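Local coordinates for protein bacillaene synthase decarboxylase PksI (Bacillus subtilis, PDB 4Q1K) that decarboxylates the carrier-bound 3-methylglutaconyl group to a 3-methylcrotonyl group during assembly of the antibiotic polyketide bacillaene, at residues A33-M39 with Y69-T75; L105-L110 with M131-D136. The protein carries 1 engineered substitution. One frame throughout, in Å; residues are numbered along the deposited sequence.

Interaction 1. Residues A33-M39 with Y69-T75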
# COMPACT_ATOMS: atom_id res chain seq x y z
N ALA B 33 -15.17 20.23 21.82
CA ALA B 33 -15.12 19.94 20.38
C ALA B 33 -14.95 18.46 20.00
O ALA B 33 -14.54 18.17 18.86
CB ALA B 33 -13.96 20.75 19.73
N ILE B 34 -15.21 17.52 20.93
CA ILE B 34 -15.06 16.08 20.62
C ILE B 34 -16.37 15.41 21.03
O ILE B 34 -16.80 15.53 22.24
CB ILE B 34 -13.98 15.46 21.55
CG1 ILE B 34 -12.67 16.26 21.30
CG2 ILE B 34 -13.81 13.94 21.20
CD1 ILE B 34 -11.46 15.74 22.11
N ILE B 35 -16.92 14.64 20.10
CA ILE B 35 -18.20 13.96 20.32
C ILE B 35 -17.90 12.45 20.17
O ILE B 35 -17.28 12.04 19.18
CB ILE B 35 -19.27 14.46 19.30
CG1 ILE B 35 -20.67 13.90 19.56
CG2 ILE B 35 -18.84 14.24 17.83
CD1 ILE B 35 -21.19 14.22 20.91
N GLN B 36 -18.36 11.70 21.13
CA GLN B 36 -18.26 10.23 21.13
C GLN B 36 -19.59 9.62 20.78
O GLN B 36 -20.64 9.97 21.37
CB GLN B 36 -17.68 9.73 22.45
CG GLN B 36 -17.60 8.19 22.56
CD GLN B 36 -17.04 7.84 23.94
OE1 GLN B 36 -15.86 8.01 24.15
NE2 GLN B 36 -17.87 7.51 24.87
N VAL B 37 -19.57 8.76 19.75
CA VAL B 37 -20.77 7.98 19.33
C VAL B 37 -20.57 6.53 19.81
O VAL B 37 -19.74 5.83 19.27
CB VAL B 37 -21.00 8.05 17.81
CG1 VAL B 37 -22.24 7.21 17.34
CG2 VAL B 37 -21.19 9.52 17.36
N LYS B 38 -21.27 6.13 20.88
CA LYS B 38 -21.04 4.79 21.43
C LYS B 38 -22.22 3.90 21.04
O LYS B 38 -23.36 4.09 21.52
CB LYS B 38 -21.02 4.86 22.94
CG LYS B 38 -20.84 3.46 23.54
CD LYS B 38 -20.64 3.58 25.04
CE LYS B 38 -20.61 2.23 25.75
NZ LYS B 38 -20.39 2.64 27.16
N MET B 39 -21.93 2.84 20.31
CA MET B 39 -22.94 1.84 19.90
C MET B 39 -23.10 0.85 21.06
O MET B 39 -22.09 0.23 21.51
CB MET B 39 -22.38 1.07 18.69
CG MET B 39 -22.25 2.04 17.53
SD MET B 39 -21.71 1.25 16.02
CE MET B 39 -19.95 0.97 16.42
N TYR B 69 -17.99 20.53 16.29
CA TYR B 69 -17.11 19.47 16.72
C TYR B 69 -15.93 19.42 15.75
O TYR B 69 -16.03 19.77 14.59
CB TYR B 69 -17.73 18.09 16.79
CG TYR B 69 -18.80 18.08 17.84
CD1 TYR B 69 -18.46 18.22 19.19
CD2 TYR B 69 -20.14 18.09 17.46
CE1 TYR B 69 -19.45 18.28 20.15
CE2 TYR B 69 -21.13 18.11 18.43
CZ TYR B 69 -20.76 18.22 19.77
OH TYR B 69 -21.73 18.24 20.74
N LYS B 70 -14.79 19.01 16.29
CA LYS B 70 -13.56 18.82 15.49
C LYS B 70 -13.23 17.33 15.22
O LYS B 70 -12.47 17.01 14.24
CB LYS B 70 -12.35 19.47 16.25
CG LYS B 70 -12.44 21.04 16.12
CD LYS B 70 -11.48 21.71 17.11
CE LYS B 70 -11.57 23.25 16.99
NZ LYS B 70 -10.45 23.72 17.86
N ALA B 71 -13.73 16.45 16.09
CA ALA B 71 -13.42 15.02 15.91
C ALA B 71 -14.57 14.23 16.46
O ALA B 71 -15.14 14.58 17.50
CB ALA B 71 -12.15 14.62 16.72
N VAL B 72 -14.81 13.09 15.83
CA VAL B 72 -15.79 12.17 16.29
C VAL B 72 -15.12 10.84 16.66
O VAL B 72 -14.24 10.38 15.91
CB VAL B 72 -16.80 11.81 15.14
CG1 VAL B 72 -17.78 10.72 15.59
CG2 VAL B 72 -17.46 13.10 14.55
N ILE B 73 -15.49 10.26 17.81
CA ILE B 73 -15.02 8.90 18.16
C ILE B 73 -16.24 7.96 18.05
O ILE B 73 -17.20 8.15 18.77
CB ILE B 73 -14.48 8.85 19.60
CG1 ILE B 73 -13.30 9.85 19.80
CG2 ILE B 73 -14.09 7.41 19.99
CD1 ILE B 73 -12.93 10.04 21.29
N LEU B 74 -16.13 6.99 17.17
CA LEU B 74 -17.16 5.95 16.93
C LEU B 74 -16.65 4.68 17.63
O LEU B 74 -15.52 4.22 17.37
CB LEU B 74 -17.39 5.66 15.43
CG LEU B 74 -18.30 4.50 15.06
CD1 LEU B 74 -19.73 4.87 15.61
CD2 LEU B 74 -18.34 4.40 13.55
N THR B 75 -17.43 4.14 18.58
CA THR B 75 -16.90 2.98 19.34
C THR B 75 -18.03 2.10 19.77
O THR B 75 -19.23 2.52 19.64
CB THR B 75 -16.10 3.46 20.59
OG1 THR B 75 -15.29 2.37 21.12
CG2 THR B 75 -17.03 4.05 21.75

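Interaction 2. Residues L105-L110 with M131-D136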
# COMPACT_ATOMS: atom_id res chain seq x y z
N LEU B 105 -25.38 2.63 6.19
CA LEU B 105 -24.63 2.82 7.38
C LEU B 105 -23.15 2.76 6.98
O LEU B 105 -22.31 3.25 7.69
CB LEU B 105 -24.92 1.74 8.42
CG LEU B 105 -26.40 1.59 8.80
CD1 LEU B 105 -26.69 0.30 9.58
CD2 LEU B 105 -26.74 2.83 9.62
N TYR B 106 -22.84 2.16 5.83
CA TYR B 106 -21.41 1.91 5.51
C TYR B 106 -20.62 3.20 5.37
O TYR B 106 -19.45 3.24 5.74
CB TYR B 106 -21.21 1.09 4.22
CG TYR B 106 -22.03 1.54 3.04
CD1 TYR B 106 -23.33 1.05 2.86
CD2 TYR B 106 -21.48 2.39 2.06
CE1 TYR B 106 -24.10 1.44 1.80
CE2 TYR B 106 -22.25 2.80 1.00
CZ TYR B 106 -23.56 2.29 0.88
OH TYR B 106 -24.36 2.67 -0.15
N SER B 107 -21.26 4.25 4.87
CA SER B 107 -20.48 5.45 4.53
C SER B 107 -20.69 6.58 5.54
O SER B 107 -20.31 7.70 5.30
CB SER B 107 -20.79 5.94 3.13
OG SER B 107 -22.11 6.43 3.00
N LEU B 108 -21.31 6.29 6.68
CA LEU B 108 -21.47 7.33 7.69
C LEU B 108 -20.19 8.11 7.98
O LEU B 108 -20.27 9.36 8.09
CB LEU B 108 -21.94 6.74 9.05
CG LEU B 108 -23.41 6.19 9.04
CD1 LEU B 108 -23.62 5.39 10.31
CD2 LEU B 108 -24.42 7.32 8.94
N ALA B 109 -19.03 7.44 8.21
CA ALA B 109 -17.93 8.20 8.69
C ALA B 109 -17.25 8.96 7.53
O ALA B 109 -16.67 10.01 7.72
CB ALA B 109 -16.90 7.23 9.33
N LEU B 110 -17.30 8.42 6.32
CA LEU B 110 -16.82 9.08 5.11
C LEU B 110 -17.66 10.33 4.82
O LEU B 110 -17.11 11.34 4.38
CB LEU B 110 -16.84 8.09 3.92
CG LEU B 110 -16.46 8.79 2.57
CD1 LEU B 110 -15.01 9.21 2.60
CD2 LEU B 110 -16.65 7.80 1.44
N MET B 131 -17.94 -0.66 8.05
CA MET B 131 -18.36 0.68 8.48
C MET B 131 -17.22 1.40 9.21
O MET B 131 -17.00 2.64 8.98
CB MET B 131 -19.61 0.60 9.39
CG MET B 131 -19.90 1.99 10.00
SD MET B 131 -21.32 1.79 11.16
CE MET B 131 -20.52 0.84 12.45
N GLY B 132 -16.45 0.67 10.05
CA GLY B 132 -15.34 1.25 10.78
C GLY B 132 -14.20 1.65 9.86
O GLY B 132 -13.59 2.66 10.07
N LEU B 133 -13.99 0.88 8.80
CA LEU B 133 -12.85 1.15 7.88
C LEU B 133 -13.05 2.42 7.09
O LEU B 133 -12.06 2.98 6.52
CB LEU B 133 -12.65 -0.02 6.87
CG LEU B 133 -12.27 -1.32 7.54
CD1 LEU B 133 -12.21 -2.38 6.40
CD2 LEU B 133 -10.88 -1.19 8.20
N PHE B 134 -14.29 2.94 6.95
CA PHE B 134 -14.47 4.22 6.30
C PHE B 134 -14.14 5.41 7.15
O PHE B 134 -14.16 6.55 6.68
CB PHE B 134 -15.92 4.37 5.89
CG PHE B 134 -16.23 3.70 4.55
CD1 PHE B 134 -15.90 4.34 3.34
CD2 PHE B 134 -16.84 2.42 4.50
CE1 PHE B 134 -16.14 3.73 2.09
CE2 PHE B 134 -17.16 1.85 3.28
CZ PHE B 134 -16.78 2.50 2.07
N ALA B 135 -13.83 5.19 8.43
CA ALA B 135 -13.35 6.32 9.32
C ALA B 135 -11.92 6.72 8.92
O ALA B 135 -11.23 6.02 8.18
CB ALA B 135 -13.34 5.85 10.78
N ASP B 136 -11.53 7.97 9.25
CA ASP B 136 -10.29 8.54 8.72
C ASP B 136 -9.13 7.93 9.52
O ASP B 136 -8.04 7.80 9.02
CB ASP B 136 -10.34 10.05 9.07
CG ASP B 136 -11.55 10.70 8.39
OD1 ASP B 136 -11.56 10.73 7.11
OD2 ASP B 136 -12.58 10.92 9.06
O HOH W 1 -18.70 4.66 8.05

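Interaction 1. Residues A33-M39 with Y69-T75
With chi1 at -64°, Y69 turns CG away from its own carbonyl carbon, and its ring turns one face to I35. The backbone of I35 puts CB over the ring centre, 3.8 Å from the centroid of the Y69 ring and close to the normal, a CH-pi contact. A33 C meets the same ring at its edge, in the ring plane. With CG1 opposite the backbone N (chi1 -174°), I35 carries CD1 toward the hydroxyl end of the ring, while its CG2 reaches Y69 CG and, at 3.7 Å, V72 CG2; I35 and V72 lie side by side, pointing the same way. Farther along this face, V37 CG2 touches V72 CG1, while V37 CG1 packs on L74 CD1. M39, bent at chi3, brings CE to L74 CD1 at 4.0 Å. On the face of I34, Q36 and I73, I34 CG2 meets I73 CD1.

Between these faces runs a parallel ladder in which I34 to K38 pair with A71 to T75. I35 and V37 each give their N-H and take one with their O: I35 N to A71 O and I73 N to I35 O, then V37 N to I73 O (the shortest bond, 2.6 Å) and T75 N to V37 O; M39 N ends the series on T75 O. At the start A33 O takes K70 N at 2.7 Å and, weakly, A71 N.

This is the beta-alpha-beta unit made by strand 34-39, helix 50-65 and strand 71-75 of the crotonase fold. I63, L56 and A59 of the connecting helix cover the I35 and V37 face, and L205 and A212 of helix 201-215 cover the I34, Q36 and I73 face. Strand 25-31 flanks one side, antiparallel, where E29 binds Y69 OH; strand 116-120 flanks the other.

Interaction 2. Residues L105-L110 with M131-D136
M131, at the start of 131-136, lays its side chain along the backbone of the L105 to L108 type I turn: CG comes to 3.6 Å from L105 O, and the sulfur passes L108 CD1 at 4.4 Å. Its carbonyl is engaged by a water that donates to M131 O and to Y106 O and accepts from A109 N, each at 2.8 Å. Three residues later F134, with CG turned away from its own carbonyl carbon (chi1 -84°), swings its ring into the angle between Y106 and L110. CD2 approaches Y106 O obliquely at 3.0 Å, while on the other flank CD1 meets L110 CB at 3.9 Å and L110 CD2 nearby. A135 follows with its backbone against A109, whose CB sits 3.7 Å from A135 CA, and the two backbones approach closely where these alanines meet. D136 ends the segment beside A109; its OD2 forms a salt bridge with K227 of helix 220-252, which also binds A109 O, and accepts a hydrogen bond from V116 N.

Carbon atoms thus pack on one another and on the backbone carbonyls of L105 and Y106, with no direct hydrogen bond between the segments. The polar links are K227 and the water, which, in the three bonds it makes here, all to backbone groups, ties the beginning of helix 108-111 to the end region of helix 127-133 and satisfies two carbonyls and one amide within a buried contact.

The two contacts follow one another along the chain, and their centres lie about 13 Å apart. They meet through methionines: M39 SD, at the end of strand 34-39 in interaction 1, packs on M131 CE of interaction 2 at 3.8 Å. Helix 50-65 provides a second bridge, because L56 touches both V37 and L108. Interaction 1 belongs to the sheet and its covering helix, away from the annotated active site, whereas interaction 2 lies near the centre of the chain. There the side chain of Y106 is about 9 Å from the side chain of the active-site residue H249, near but not touching it.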